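Local coordinates for Fe2OG dioxygenase domain-containing protein (Pseudomonas putida, PDB 4J25), which probably hydroxylates prolyl residues in a protein substrate as an iron- and 2-oxoglutarate-dependent dioxygenase, at residues M157-L162 against T218-R223. Numbering follows the deposited sequence. Where two conformers were deposited one is given.
With OGA (N-oxalylglycine), chain J.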
loop_
_atom_site.group_PDB
_atom_site.type_symbol
_atom_site.label_atom_id
_atom_site.label_comp_id
_atom_site.label_asym_id
_atom_site.label_seq_id
_atom_site.Cartn_x
_atom_site.Cartn_y
_atom_site.Cartn_z
ATOM N N MET A 157 -4.957 -3.916 10.422
ATOM C CA MET A 157 -3.776 -4.382 11.121
ATOM C C MET A 157 -2.486 -4.062 10.359
ATOM O O MET A 157 -1.451 -3.830 10.960
ATOM C CB MET A 157 -3.846 -5.892 11.313
ATOM C CG MET A 157 -4.995 -6.366 12.179
ATOM S SD MET A 157 -4.982 -5.566 13.808
ATOM C CE MET A 157 -3.503 -6.268 14.507
ATOM N N VAL A 158 -2.540 -4.102 9.032
ATOM C CA VAL A 158 -1.353 -3.872 8.225
ATOM C C VAL A 158 -1.745 -3.026 7.030
ATOM O O VAL A 158 -2.733 -3.311 6.382
ATOM C CB VAL A 158 -0.739 -5.196 7.688
ATOM C CG1 VAL A 158 0.509 -4.893 6.826
ATOM C CG2 VAL A 158 -0.399 -6.172 8.832
ATOM N N SER A 159 -0.956 -2.005 6.742
ATOM C CA SER A 159 -1.234 -1.069 5.667
ATOM C C SER A 159 -0.322 -1.379 4.508
ATOM O O SER A 159 0.798 -1.805 4.709
ATOM C CB SER A 159 -0.953 0.359 6.125
ATOM O OG SER A 159 -1.693 0.665 7.290
ATOM N N ALA A 160 -0.796 -1.151 3.294
ATOM C CA ALA A 160 0.002 -1.402 2.113
ATOM C C ALA A 160 -0.385 -0.388 1.044
ATOM O O ALA A 160 -1.568 -0.206 0.731
ATOM C CB ALA A 160 -0.204 -2.826 1.621
ATOM N N VAL A 161 0.624 0.283 0.512
ATOM C CA VAL A 161 0.440 1.279 -0.525
ATOM C C VAL A 161 1.325 0.913 -1.702
ATOM O O VAL A 161 2.532 0.708 -1.527
ATOM C CB VAL A 161 0.888 2.671 -0.060
ATOM C CG1 VAL A 161 0.372 3.733 -1.036
ATOM C CG2 VAL A 161 0.418 2.948 1.318
ATOM N N LEU A 162 0.730 0.836 -2.893
ATOM C CA LEU A 162 1.492 0.631 -4.120
ATOM C C LEU A 162 1.526 1.948 -4.898
ATOM O O LEU A 162 0.483 2.559 -5.141
ATOM C CB LEU A 162 0.879 -0.495 -4.975
ATOM C CG LEU A 162 1.608 -0.748 -6.316
ATOM C CD1 LEU A 162 2.955 -1.397 -6.118
ATOM C CD2 LEU A 162 0.755 -1.608 -7.217
ATOM N N THR A 218 -3.944 2.244 -2.352
ATOM C CA THR A 218 -3.797 2.163 -0.911
ATOM C C THR A 218 -4.783 1.145 -0.327
ATOM O O THR A 218 -5.919 1.029 -0.790
ATOM C CB THR A 218 -3.998 3.551 -0.279
ATOM O OG1 THR A 218 -3.651 3.504 1.108
ATOM C CG2 THR A 218 -5.438 4.026 -0.445
ATOM N N GLY A 219 -4.342 0.399 0.683
ATOM C CA GLY A 219 -5.165 -0.652 1.235
ATOM C C GLY A 219 -4.774 -1.085 2.637
ATOM O O GLY A 219 -3.771 -0.616 3.188
ATOM N N TRP A 220 -5.553 -2.023 3.174
ATOM C CA TRP A 220 -5.367 -2.530 4.543
ATOM C C TRP A 220 -5.789 -3.967 4.627
ATOM O O TRP A 220 -6.831 -4.352 4.065
ATOM C CB TRP A 220 -6.178 -1.701 5.540
ATOM C CG TRP A 220 -5.765 -0.286 5.489
ATOM C CD1 TRP A 220 -4.745 0.297 6.177
ATOM C CD2 TRP A 220 -6.326 0.731 4.654
ATOM N NE1 TRP A 220 -4.642 1.617 5.828
ATOM C CE2 TRP A 220 -5.592 1.902 4.880
ATOM C CE3 TRP A 220 -7.365 0.751 3.714
ATOM C CZ2 TRP A 220 -5.879 3.091 4.228
ATOM C CZ3 TRP A 220 -7.643 1.915 3.065
ATOM C CH2 TRP A 220 -6.908 3.077 3.322
ATOM N N PHE A 221 -4.947 -4.767 5.268
ATOM C CA PHE A 221 -5.317 -6.108 5.667
ATOM C C PHE A 221 -6.029 -6.010 7.004
ATOM O O PHE A 221 -5.552 -5.314 7.914
ATOM C CB PHE A 221 -4.077 -6.992 5.831
ATOM C CG PHE A 221 -3.287 -7.198 4.569
ATOM C CD1 PHE A 221 -3.646 -8.198 3.677
ATOM C CD2 PHE A 221 -2.178 -6.420 4.291
ATOM C CE1 PHE A 221 -2.927 -8.402 2.507
ATOM C CE2 PHE A 221 -1.461 -6.616 3.126
ATOM C CZ PHE A 221 -1.834 -7.618 2.239
ATOM N N ARG A 222 -7.141 -6.730 7.142
ATOM C CA ARG A 222 -7.996 -6.613 8.308
ATOM C C ARG A 222 -8.247 -7.937 9.009
ATOM O O ARG A 222 -8.222 -8.985 8.382
ATOM C CB ARG A 222 -9.346 -6.035 7.909
ATOM C CG ARG A 222 -9.273 -4.764 7.109
ATOM C CD ARG A 222 -10.648 -4.172 6.903
ATOM N NE ARG A 222 -11.488 -5.064 6.120
ATOM C CZ ARG A 222 -12.785 -4.880 5.894
ATOM N NH1 ARG A 222 -13.416 -3.827 6.390
ATOM N NH2 ARG A 222 -13.450 -5.760 5.162
ATOM N N ARG A 223 -8.464 -7.862 10.320
ATOM C CA ARG A 223 -9.023 -8.955 11.109
ATOM C C ARG A 223 -10.537 -8.843 11.127
ATOM O O ARG A 223 -11.097 -7.787 10.821
ATOM C CB ARG A 223 -8.587 -8.856 12.578
ATOM C CG ARG A 223 -7.131 -9.048 12.843
ATOM C CD ARG A 223 -6.819 -8.829 14.333
ATOM N NE ARG A 223 -7.628 -9.701 15.183
ATOM C CZ ARG A 223 -7.289 -10.936 15.534
ATOM N NH1 ARG A 223 -6.135 -11.456 15.132
ATOM N NH2 ARG A 223 -8.099 -11.653 16.306
HETATM C C1 OGA J . -3.596 6.647 3.614
HETATM C C2 OGA J . -2.169 7.063 3.434
HETATM C C4 OGA J . -0.205 7.433 1.983
HETATM C C5 OGA J . 0.256 7.364 0.567
HETATM O O1 OGA J . -4.310 6.533 2.576
HETATM O O2 OGA J . -4.063 6.394 4.782
HETATM O "O2'" OGA J . -1.512 7.405 4.406
HETATM O O3 OGA J . 1.471 7.155 0.327
HETATM N N1 OGA J . -1.570 7.048 2.119
HETATM O O4 OGA J . -0.555 7.508 -0.386
#
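Two neighbouring antiparallel strands of the major sheet in the double-stranded beta-helix show how one ladder can serve an active site and a hydrophobic core at once: S159 and W220, V161 and T218 face the metal and the N-oxalylglycine pocket, while V158, A160 and F221 share the opposite face, where F221 packs on L115 and R116 of helix 103-123. G219 N reaches A160 O at 2.8 Å but with a bent N-H, whereas F221 N gives a straighter bond to V158 O. Beyond this pair the ladder is interrupted by a classic beta bulge, where the two residues M157 and V158 stand opposite the single residue F221. F221 O takes a nearly straight bond from M157 N (2.9 Å, 174° at the hydrogen) and a weak one from V158 N.

On the pocket side S159 and W220 form a non-hydrogen-bonded pair, and S159 OG lies 3.3 Å from W220 CD1, at the edge of the indole. With CG beside its own backbone N (chi1 -59°), the indole carries that edge to the serine and its NE1 to D148, one of the three protein ligands of manganese. S159 OG bonds to the same carboxylate oxygen, OD2, so two second-shell groups fix one first-shell ligand. In the jelly-roll oxygenases this sheet forms one wall around metal and cosubstrate; here N-oxalylglycine O2 lies in the plane of the indole, 3.8 Å from W220 CZ2. A leucine in place of W220 would probably leave D148 OD2 without its indole N-H partner and open a gap beside the ligand carboxylate. V161 and T218 lie side by side along the same wall, V161 CG1 standing 3.8 Å from ligand O3.

On the core side the F221 ring crosses V158, CD2 lying 3.9 Å from its CB, and CE2 comes obliquely to the methyl of A160. At the bulged end M157 CG packs 3.5 Å from R223 CG.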